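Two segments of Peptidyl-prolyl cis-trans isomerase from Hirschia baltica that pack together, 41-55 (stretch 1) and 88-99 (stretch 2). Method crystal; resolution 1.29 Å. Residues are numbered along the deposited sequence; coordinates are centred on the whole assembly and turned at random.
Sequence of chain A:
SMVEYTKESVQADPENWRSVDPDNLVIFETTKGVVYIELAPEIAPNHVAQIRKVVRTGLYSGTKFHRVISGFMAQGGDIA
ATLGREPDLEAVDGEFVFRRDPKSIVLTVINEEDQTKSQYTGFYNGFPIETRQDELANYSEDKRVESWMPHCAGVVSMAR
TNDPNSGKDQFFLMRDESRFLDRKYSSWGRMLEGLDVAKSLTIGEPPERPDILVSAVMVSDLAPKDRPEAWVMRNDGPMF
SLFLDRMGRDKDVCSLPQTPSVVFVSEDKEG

Stretch 1, residues 41-55: PEIAPNHVAQIRKVV
Stretch 2 88-99: DLEAVDGEFVFR

Stretch 1 is mostly helix. Residues 41-43 have helical phi/psi without the regular bonds, Ala 44 (-146/74) is the N-cap, and the helix runs from Pro 45 through Val 55 and onward. Stretch 2 is an extended loop that becomes a strand at Phe 98. The two run in opposite directions: Ile 43 lies nearest Phe 98 (CA to CA 6.0 Å), Ala 44 nearest Glu 95 (CA to CA 5.8 Å), His 47 nearest Val 92 (CA to CA 6.8 Å) and Val 54 nearest Leu 89 (CA to CA 8.1 Å). Together they bury 670 Å².

Glu 95 is the centre of the contact. Its phi/psi is -132/80, its CB points toward the helix, and its rotamer is m, t with chi3 -51°. This brings the carboxylate to the first turn, where backbone NH groups lack partners within the helix. Asn 46 N donates to Glu 95 OE2 (2.9 Å, 165°). His 47 N donates to Glu 95 OE1 (2.8 Å, 148°). The same oxygen also accepts from the imidazole, His 47 ND1 to Glu 95 OE1 (2.7 Å, 165°). Pro 45 has no NH to satisfy, and its CD packs 3.2 Å from Glu 95 OE2.

His 47 has chi1 -82° and chi2 76°. Its ring edge faces Glu 95 OE1 and Asp 93 O, with CE1 3.2 Å from Asp 93 O. Val 92 (chi1 p) points toward the helix and covers one ring face, its CG1 3.8 Å from the His 47 ring centroid in a CH-pi contact.

One turn on, Gln 50 (t, p, chi3 -7°) points toward the loop. Its NE2 donates to the backbone carbonyl Glu 90 O (2.9 Å, 144°) and is also bonded elsewhere in the structure.

Apolar side chains close both ends. Leu 89 (t, p) brings its tip to the helix, with CD2 3.7 Å from Val 54 CG2. At the other end Phe 98 (p, chi2 -75°) points toward stretch 1. Ile 43 CA lies over one face of its ring, and Ile 43 CG1 (m, t) is 4.0 Å from Phe 98 CE1.

Two waters bridge remaining polar groups. The O of water 1 donates to Ile 43 O (2.7 Å) and Val 97 O (2.8 Å). The O of water 2 accepts from Asn 46 ND2 (3.0 Å) and donates to Asp 93 O (2.8 Å); Asn 46 has chi1 m and chi2 -40°.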

ATOM      1  N   PRO A  41       6.617  -5.018  -4.084  1.00 13.33           N
ATOM      2  CA  PRO A  41       7.953  -4.958  -4.686  1.00 12.39           C
ATOM      3  C   PRO A  41       7.941  -4.748  -6.192  1.00 17.28           C
ATOM      4  O   PRO A  41       8.893  -4.183  -6.732  1.00 17.49           O
ATOM      5  CB  PRO A  41       8.565  -6.325  -4.364  1.00 20.45           C
ATOM      6  CG  PRO A  41       7.707  -6.954  -3.361  1.00 18.11           C
ATOM      7  CD  PRO A  41       6.386  -6.267  -3.336  1.00 16.70           C
ATOM      8  N   GLU A  42       6.884  -5.177  -6.865  1.00 15.77           N
ATOM      9  CA  GLU A  42       6.830  -5.038  -8.307  1.00 15.23           C
ATOM     10  C   GLU A  42       6.528  -3.582  -8.698  1.00 14.82           C
ATOM     11  O   GLU A  42       6.792  -3.173  -9.829  1.00 17.04           O
ATOM     12  CB  GLU A  42       5.781  -6.004  -8.874  1.00 22.88           C
ATOM     13  CG  GLU A  42       6.129  -7.470  -8.577  1.00 39.68           C
ATOM     14  CD  GLU A  42       5.137  -8.469  -9.149  1.00 41.45           C
ATOM     15  OE1 GLU A  42       4.120  -8.744  -8.475  1.00 41.62           O
ATOM     16  OE2 GLU A  42       5.382  -8.998 -10.255  1.00 42.77           O
ATOM     17  N   ILE A  43       6.038  -2.793  -7.752  1.00 13.56           N
ATOM     18  CA  ILE A  43       5.639  -1.416  -8.008  1.00 13.40           C
ATOM     19  C   ILE A  43       6.762  -0.435  -7.651  1.00 13.04           C
ATOM     20  O   ILE A  43       7.033   0.518  -8.387  1.00 16.56           O
ATOM     21  CB  ILE A  43       4.349  -1.081  -7.235  1.00 12.86           C
ATOM     22  CG1 ILE A  43       3.204  -1.962  -7.752  1.00 16.95           C
ATOM     23  CG2 ILE A  43       4.018   0.401  -7.351  1.00 15.03           C
ATOM     24  CD1 ILE A  43       1.914  -1.837  -6.976  1.00 17.19           C
ATOM     25  N   ALA A  44       7.424  -0.679  -6.527  1.00 11.62           N
ATOM     26  CA  ALA A  44       8.491   0.200  -6.062  1.00 13.10           C
ATOM     27  C   ALA A  44       9.571  -0.621  -5.362  1.00 10.94           C
ATOM     28  O   ALA A  44       9.673  -0.607  -4.144  1.00 11.24           O
ATOM     29  CB  ALA A  44       7.927   1.260  -5.144  1.00 13.62           C
ATOM     30  N   PRO A  45      10.374  -1.364  -6.142  1.00 12.45           N
ATOM     31  CA  PRO A  45      11.304  -2.321  -5.536  1.00 15.09           C
ATOM     32  C   PRO A  45      12.304  -1.698  -4.565  1.00 12.65           C
ATOM     33  O   PRO A  45      12.552  -2.262  -3.501  1.00 12.61           O
ATOM     34  CB  PRO A  45      12.052  -2.910  -6.736  1.00 15.70           C
ATOM     35  CG  PRO A  45      11.751  -2.032  -7.891  1.00 16.22           C
ATOM     36  CD  PRO A  45      10.433  -1.386  -7.613  1.00 11.40           C
ATOM     37  N   ASN A  46      12.885  -0.555  -4.916  1.00 13.61           N
ATOM     38  CA  ASN A  46      13.899   0.030  -4.042  1.00 14.49           C
ATOM     39  C   ASN A  46      13.281   0.625  -2.789  1.00 11.50           C
ATOM     40  O   ASN A  46      13.885   0.613  -1.722  1.00 11.18           O
ATOM     41  CB  ASN A  46      14.709   1.079  -4.796  1.00 14.96           C
ATOM     42  CG  ASN A  46      15.547   0.466  -5.886  1.00 20.13           C
ATOM     43  OD1 ASN A  46      16.122  -0.608  -5.711  1.00 19.94           O
ATOM     44  ND2 ASN A  46      15.622   1.137  -7.025  1.00 22.61           N
ATOM     45  N   HIS A  47      12.069   1.150  -2.888  1.00 10.28           N
ATOM     46  CA  HIS A  47      11.401   1.632  -1.682  1.00 11.78           C
ATOM     47  C   HIS A  47      11.030   0.493  -0.757  1.00  8.71           C
ATOM     48  O   HIS A  47      11.170   0.613   0.452  1.00 11.14           O
ATOM     49  CB  HIS A  47      10.165   2.447  -2.041  1.00 10.80           C
ATOM     50  CG  HIS A  47      10.480   3.866  -2.391  1.00  9.86           C
ATOM     51  ND1 HIS A  47      11.028   4.219  -3.602  1.00 10.49           N
ATOM     52  CD2 HIS A  47      10.370   5.010  -1.676  1.00 11.05           C
ATOM     53  CE1 HIS A  47      11.230   5.528  -3.627  1.00 11.08           C
ATOM     54  NE2 HIS A  47      10.841   6.031  -2.471  1.00 11.96           N
ATOM     55  N   VAL A  48      10.578  -0.620  -1.315  1.00  9.34           N
ATOM     56  CA  VAL A  48      10.252  -1.773  -0.483  1.00 12.09           C
ATOM     57  C   VAL A  48      11.492  -2.270   0.257  1.00 10.81           C
ATOM     58  O   VAL A  48      11.423  -2.589   1.452  1.00 11.17           O
ATOM     59  CB  VAL A  48       9.617  -2.891  -1.342  1.00 14.14           C
ATOM     60  CG1 VAL A  48       9.624  -4.250  -0.639  1.00 17.53           C
ATOM     61  CG2 VAL A  48       8.208  -2.480  -1.728  1.00 10.60           C
ATOM     62  N   ALA A  49      12.631  -2.310  -0.423  1.00 10.66           N
ATOM     63  CA  ALA A  49      13.868  -2.704   0.241  1.00 14.00           C
ATOM     64  C   ALA A  49      14.212  -1.692   1.337  1.00 11.48           C
ATOM     65  O   ALA A  49      14.655  -2.056   2.426  1.00 11.02           O
ATOM     66  CB  ALA A  49      15.006  -2.823  -0.751  1.00 10.38           C
ATOM     67  N   GLN A  50      14.024  -0.413   1.046  1.00  9.92           N
ATOM     68  CA  GLN A  50      14.283   0.636   2.035  1.00 11.55           C
ATOM     69  C   GLN A  50      13.425   0.467   3.276  1.00  8.69           C
ATOM     70  O   GLN A  50      13.914   0.573   4.403  1.00  9.25           O
ATOM     71  CB  GLN A  50      14.042   2.003   1.411  1.00 12.22           C
ATOM     72  CG  GLN A  50      14.288   3.198   2.329  1.00 12.83           C
ATOM     73  CD  GLN A  50      15.744   3.613   2.414  1.00 16.05           C
ATOM     74  OE1 GLN A  50      16.634   2.940   1.897  1.00 16.29           O
ATOM     75  NE2 GLN A  50      15.988   4.754   3.049  1.00 13.63           N
ATOM     76  N   ILE A  51      12.137   0.207   3.097  1.00 10.01           N
ATOM     77  CA  ILE A  51      11.247   0.074   4.247  1.00 10.44           C
ATOM     78  C   ILE A  51      11.657  -1.125   5.096  1.00 10.73           C
ATOM     79  O   ILE A  51      11.738  -1.014   6.307  1.00  9.05           O
ATOM     80  CB  ILE A  51       9.778  -0.045   3.813  1.00  8.88           C
ATOM     81  CG1 ILE A  51       9.316   1.266   3.134  1.00 10.03           C
ATOM     82  CG2 ILE A  51       8.885  -0.400   4.989  1.00 11.36           C
ATOM     83  CD1 ILE A  51       9.436   2.540   3.976  1.00 15.22           C
ATOM     84  N   ARG A  52      11.942  -2.262   4.478  1.00  9.60           N
ATOM     85  CA  ARG A  52      12.417  -3.404   5.265  1.00 10.18           C
ATOM     86  C   ARG A  52      13.656  -3.048   6.074  1.00 10.69           C
ATOM     87  O   ARG A  52      13.763  -3.387   7.255  1.00 10.74           O
ATOM     88  CB  ARG A  52      12.745  -4.599   4.374  1.00 11.24           C
ATOM     89  CG  ARG A  52      11.562  -5.218   3.681  1.00 11.20           C
ATOM     90  CD  ARG A  52      11.881  -6.631   3.225  1.00 12.63           C
ATOM     91  NE  ARG A  52      10.867  -7.115   2.299  1.00 14.33           N
ATOM     92  CZ  ARG A  52      10.989  -7.106   0.979  1.00 13.83           C
ATOM     93  NH1 ARG A  52      12.097  -6.662   0.393  1.00 14.85           N
ATOM     94  NH2 ARG A  52       9.994  -7.561   0.239  1.00 13.99           N
ATOM     95  N   LYS A  53      14.593  -2.376   5.431  1.00 10.77           N
ATOM     96  CA  LYS A  53      15.827  -1.964   6.070  1.00 12.19           C
ATOM     97  C   LYS A  53      15.552  -1.056   7.260  1.00 11.00           C
ATOM     98  O   LYS A  53      16.080  -1.279   8.344  1.00 10.69           O
ATOM     99  CB  LYS A  53      16.714  -1.267   5.039  1.00 13.75           C
ATOM    100  CG  LYS A  53      18.014  -0.707   5.564  1.00 15.95           C
ATOM    101  CD  LYS A  53      18.777   0.005   4.444  1.00 22.88           C
ATOM    102  CE  LYS A  53      20.053   0.665   4.955  1.00 32.55           C
ATOM    103  NZ  LYS A  53      21.123  -0.325   5.250  1.00 39.64           N
ATOM    104  N   VAL A  54      14.737  -0.024   7.073  1.00  9.05           N
ATOM    105  CA  VAL A  54      14.487   0.918   8.166  1.00 10.09           C
ATOM    106  C   VAL A  54      13.734   0.230   9.313  1.00  8.93           C
ATOM    107  O   VAL A  54      14.067   0.402  10.483  1.00 10.23           O
ATOM    108  CB  VAL A  54      13.723   2.163   7.660  1.00 10.58           C
ATOM    109  CG1 VAL A  54      13.413   3.117   8.800  1.00 11.44           C
ATOM    110  CG2 VAL A  54      14.545   2.884   6.605  1.00 14.50           C
ATOM    111  N   VAL A  55      12.743  -0.583   8.984  1.00  9.34           N
ATOM    112  CA  VAL A  55      12.010  -1.313  10.006  1.00  9.30           C
ATOM    113  C   VAL A  55      12.989  -2.111  10.860  1.00 10.20           C
ATOM    114  O   VAL A  55      12.935  -2.064  12.090  1.00 11.53           O
ATOM    115  CB  VAL A  55      10.934  -2.251   9.373  1.00  8.12           C
ATOM    116  CG1 VAL A  55      10.384  -3.235  10.403  1.00  9.32           C
ATOM    117  CG2 VAL A  55       9.804  -1.439   8.785  1.00  8.92           C
ATOM    118  N   ASP A  88      21.751   7.064  10.512  1.00 20.12           N
ATOM    119  CA  ASP A  88      22.604   6.533   9.470  1.00 21.13           C
ATOM    120  C   ASP A  88      21.749   5.884   8.380  1.00 18.65           C
ATOM    121  O   ASP A  88      21.493   4.675   8.397  1.00 21.82           O
ATOM    122  CB  ASP A  88      23.580   5.523  10.057  1.00 20.28           C
ATOM    123  CG  ASP A  88      24.471   4.903   9.010  1.00 22.19           C
ATOM    124  OD1 ASP A  88      24.524   5.427   7.870  1.00 23.57           O
ATOM    125  OD2 ASP A  88      25.127   3.888   9.324  1.00 27.37           O
ATOM    126  N   LEU A  89      21.286   6.693   7.434  1.00 18.26           N
ATOM    127  CA  LEU A  89      20.304   6.226   6.470  1.00 16.50           C
ATOM    128  C   LEU A  89      20.395   7.075   5.214  1.00 19.38           C
ATOM    129  O   LEU A  89      20.426   8.302   5.309  1.00 22.79           O
ATOM    130  CB  LEU A  89      18.906   6.301   7.078  1.00 18.84           C
ATOM    131  CG  LEU A  89      17.762   5.739   6.257  1.00 19.48           C
ATOM    132  CD1 LEU A  89      17.967   4.258   5.988  1.00 32.55           C
ATOM    133  CD2 LEU A  89      16.482   5.979   7.027  1.00 19.55           C
ATOM    134  N   GLU A  90      20.484   6.424   4.058  1.00 19.49           N
ATOM    135  CA  GLU A  90      20.561   7.125   2.783  1.00 18.80           C
ATOM    136  C   GLU A  90      19.194   7.265   2.136  1.00 19.20           C
ATOM    137  O   GLU A  90      18.281   6.460   2.370  1.00 17.25           O
ATOM    138  CB  GLU A  90      21.516   6.402   1.829  1.00 21.86           C
ATOM    139  CG  GLU A  90      22.959   6.353   2.315  1.00 32.91           C
ATOM    140  CD  GLU A  90      23.578   7.730   2.456  1.00 43.56           C
ATOM    141  OE1 GLU A  90      23.378   8.570   1.551  1.00 51.24           O
ATOM    142  OE2 GLU A  90      24.252   7.977   3.480  1.00 51.53           O
ATOM    143  N   ALA A  91      19.066   8.284   1.299  1.00 19.27           N
ATOM    144  CA  ALA A  91      17.846   8.503   0.552  1.00 19.74           C
ATOM    145  C   ALA A  91      17.708   7.456  -0.539  1.00 18.85           C
ATOM    146  O   ALA A  91      18.669   6.761  -0.894  1.00 18.92           O
ATOM    147  CB  ALA A  91      17.841   9.902  -0.047  1.00 19.86           C
ATOM    148  N   VAL A  92      16.497   7.353  -1.066  1.00 15.30           N
ATOM    149  CA  VAL A  92      16.204   6.432  -2.148  1.00 15.56           C
ATOM    150  C   VAL A  92      15.650   7.230  -3.324  1.00 15.12           C
ATOM    151  O   VAL A  92      14.853   8.141  -3.136  1.00 16.15           O
ATOM    152  CB  VAL A  92      15.216   5.336  -1.668  1.00 19.55           C
ATOM    153  CG1 VAL A  92      14.012   5.949  -0.968  1.00 24.39           C
ATOM    154  CG2 VAL A  92      14.799   4.434  -2.811  1.00 22.99           C
ATOM    155  N   ASP A  93      16.085   6.893  -4.534  1.00 16.09           N
ATOM    156  CA  ASP A  93      15.633   7.618  -5.715  1.00 16.95           C
ATOM    157  C   ASP A  93      14.153   7.382  -5.941  1.00 16.67           C
ATOM    158  O   ASP A  93      13.634   6.292  -5.672  1.00 14.89           O
ATOM    159  CB  ASP A  93      16.410   7.195  -6.966  1.00 17.48           C
ATOM    160  CG  ASP A  93      17.801   7.798  -7.034  1.00 33.18           C
ATOM    161  OD1 ASP A  93      18.140   8.619  -6.162  1.00 25.22           O
ATOM    162  OD2 ASP A  93      18.553   7.450  -7.971  1.00 28.13           O
ATOM    163  N   GLY A  94      13.480   8.397  -6.469  1.00 14.70           N
ATOM    164  CA  GLY A  94      12.055   8.311  -6.706  1.00 14.09           C
ATOM    165  C   GLY A  94      11.700   7.128  -7.589  1.00 12.62           C
ATOM    166  O   GLY A  94      12.418   6.792  -8.541  1.00 15.98           O
ATOM    167  N   GLU A  95      10.587   6.490  -7.244  1.00 11.82           N
ATOM    168  CA  GLU A  95      10.003   5.401  -8.004  1.00 12.56           C
ATOM    169  C   GLU A  95       8.532   5.733  -8.148  1.00  8.45           C
ATOM    170  O   GLU A  95       7.686   5.193  -7.422  1.00 12.27           O
ATOM    171  CB  GLU A  95      10.190   4.048  -7.306  1.00 12.19           C
ATOM    172  CG  GLU A  95      11.588   3.480  -7.385  1.00 14.11           C
ATOM    173  CD  GLU A  95      11.728   2.193  -6.598  1.00 13.79           C
ATOM    174  OE1 GLU A  95      11.344   2.183  -5.404  1.00 12.91           O
ATOM    175  OE2 GLU A  95      12.227   1.191  -7.163  1.00 15.65           O
ATOM    176  N   PHE A  96       8.209   6.612  -9.088  1.00 10.34           N
ATOM    177  CA  PHE A  96       6.858   7.138  -9.178  1.00  9.55           C
ATOM    178  C   PHE A  96       5.990   6.335 -10.137  1.00 10.74           C
ATOM    179  O   PHE A  96       4.762   6.377 -10.066  1.00 10.80           O
ATOM    180  CB  PHE A  96       6.884   8.595  -9.634  1.00 11.90           C
ATOM    181  CG  PHE A  96       7.755   9.504  -8.788  1.00 10.93           C
ATOM    182  CD1 PHE A  96       7.978   9.269  -7.451  1.00 10.23           C
ATOM    183  CD2 PHE A  96       8.349  10.612  -9.365  1.00 12.30           C
ATOM    184  CE1 PHE A  96       8.781  10.138  -6.718  1.00 12.46           C
ATOM    185  CE2 PHE A  96       9.143  11.474  -8.625  1.00 15.97           C
ATOM    186  CZ  PHE A  96       9.359  11.225  -7.306  1.00 14.51           C
ATOM    187  N   VAL A  97       6.646   5.646 -11.056  1.00  9.67           N
ATOM    188  CA  VAL A  97       5.966   4.779 -12.010  1.00  8.80           C
ATOM    189  C   VAL A  97       6.811   3.533 -12.174  1.00 10.02           C
ATOM    190  O   VAL A  97       7.976   3.509 -11.774  1.00 12.72           O
ATOM    191  CB  VAL A  97       5.764   5.451 -13.389  1.00 12.04           C
ATOM    192  CG1 VAL A  97       4.932   6.709 -13.271  1.00 14.71           C
ATOM    193  CG2 VAL A  97       7.101   5.769 -14.045  1.00 13.92           C
ATOM    194  N   PHE A  98       6.232   2.490 -12.754  1.00 10.49           N
ATOM    195  CA  PHE A  98       7.000   1.319 -13.114  1.00 11.51           C
ATOM    196  C   PHE A  98       6.655   0.925 -14.538  1.00 11.40           C
ATOM    197  O   PHE A  98       5.601   1.283 -15.057  1.00 12.04           O
ATOM    198  CB  PHE A  98       6.774   0.161 -12.126  1.00  9.44           C
ATOM    199  CG  PHE A  98       5.384  -0.407 -12.097  1.00 10.64           C
ATOM    200  CD1 PHE A  98       4.349   0.268 -11.478  1.00 12.68           C
ATOM    201  CD2 PHE A  98       5.133  -1.665 -12.624  1.00 12.48           C
ATOM    202  CE1 PHE A  98       3.079  -0.283 -11.419  1.00 10.88           C
ATOM    203  CE2 PHE A  98       3.869  -2.212 -12.570  1.00 12.34           C
ATOM    204  CZ  PHE A  98       2.841  -1.522 -11.968  1.00 10.79           C
ATOM    205  N   ARG A  99       7.588   0.222 -15.169  1.00 11.00           N
ATOM    206  CA  ARG A  99       7.425  -0.292 -16.523  1.00 10.34           C
ATOM    207  C   ARG A  99       6.776  -1.658 -16.426  1.00 10.71           C
ATOM    208  O   ARG A  99       7.407  -2.607 -15.951  1.00 12.56           O
ATOM    209  CB  ARG A  99       8.766  -0.411 -17.232  1.00 10.16           C
ATOM    210  CG  ARG A  99       9.570   0.871 -17.294  1.00 14.40           C
ATOM    211  CD  ARG A  99       8.879   1.912 -18.113  1.00 14.53           C
ATOM    212  NE  ARG A  99       8.664   1.450 -19.477  1.00 14.35           N
ATOM    213  CZ  ARG A  99       7.926   2.098 -20.369  1.00 15.94           C
ATOM    214  NH1 ARG A  99       7.350   3.235 -20.010  1.00 15.90           N
ATOM    215  NH2 ARG A  99       7.758   1.606 -21.600  1.00 16.62           N
TER
HETATM  216  O   HOH W   1       8.947   1.779  -9.841  1.00 14.94           O
HETATM  217  O   HOH W   2      14.925   3.975  -6.512  1.00 18.26           O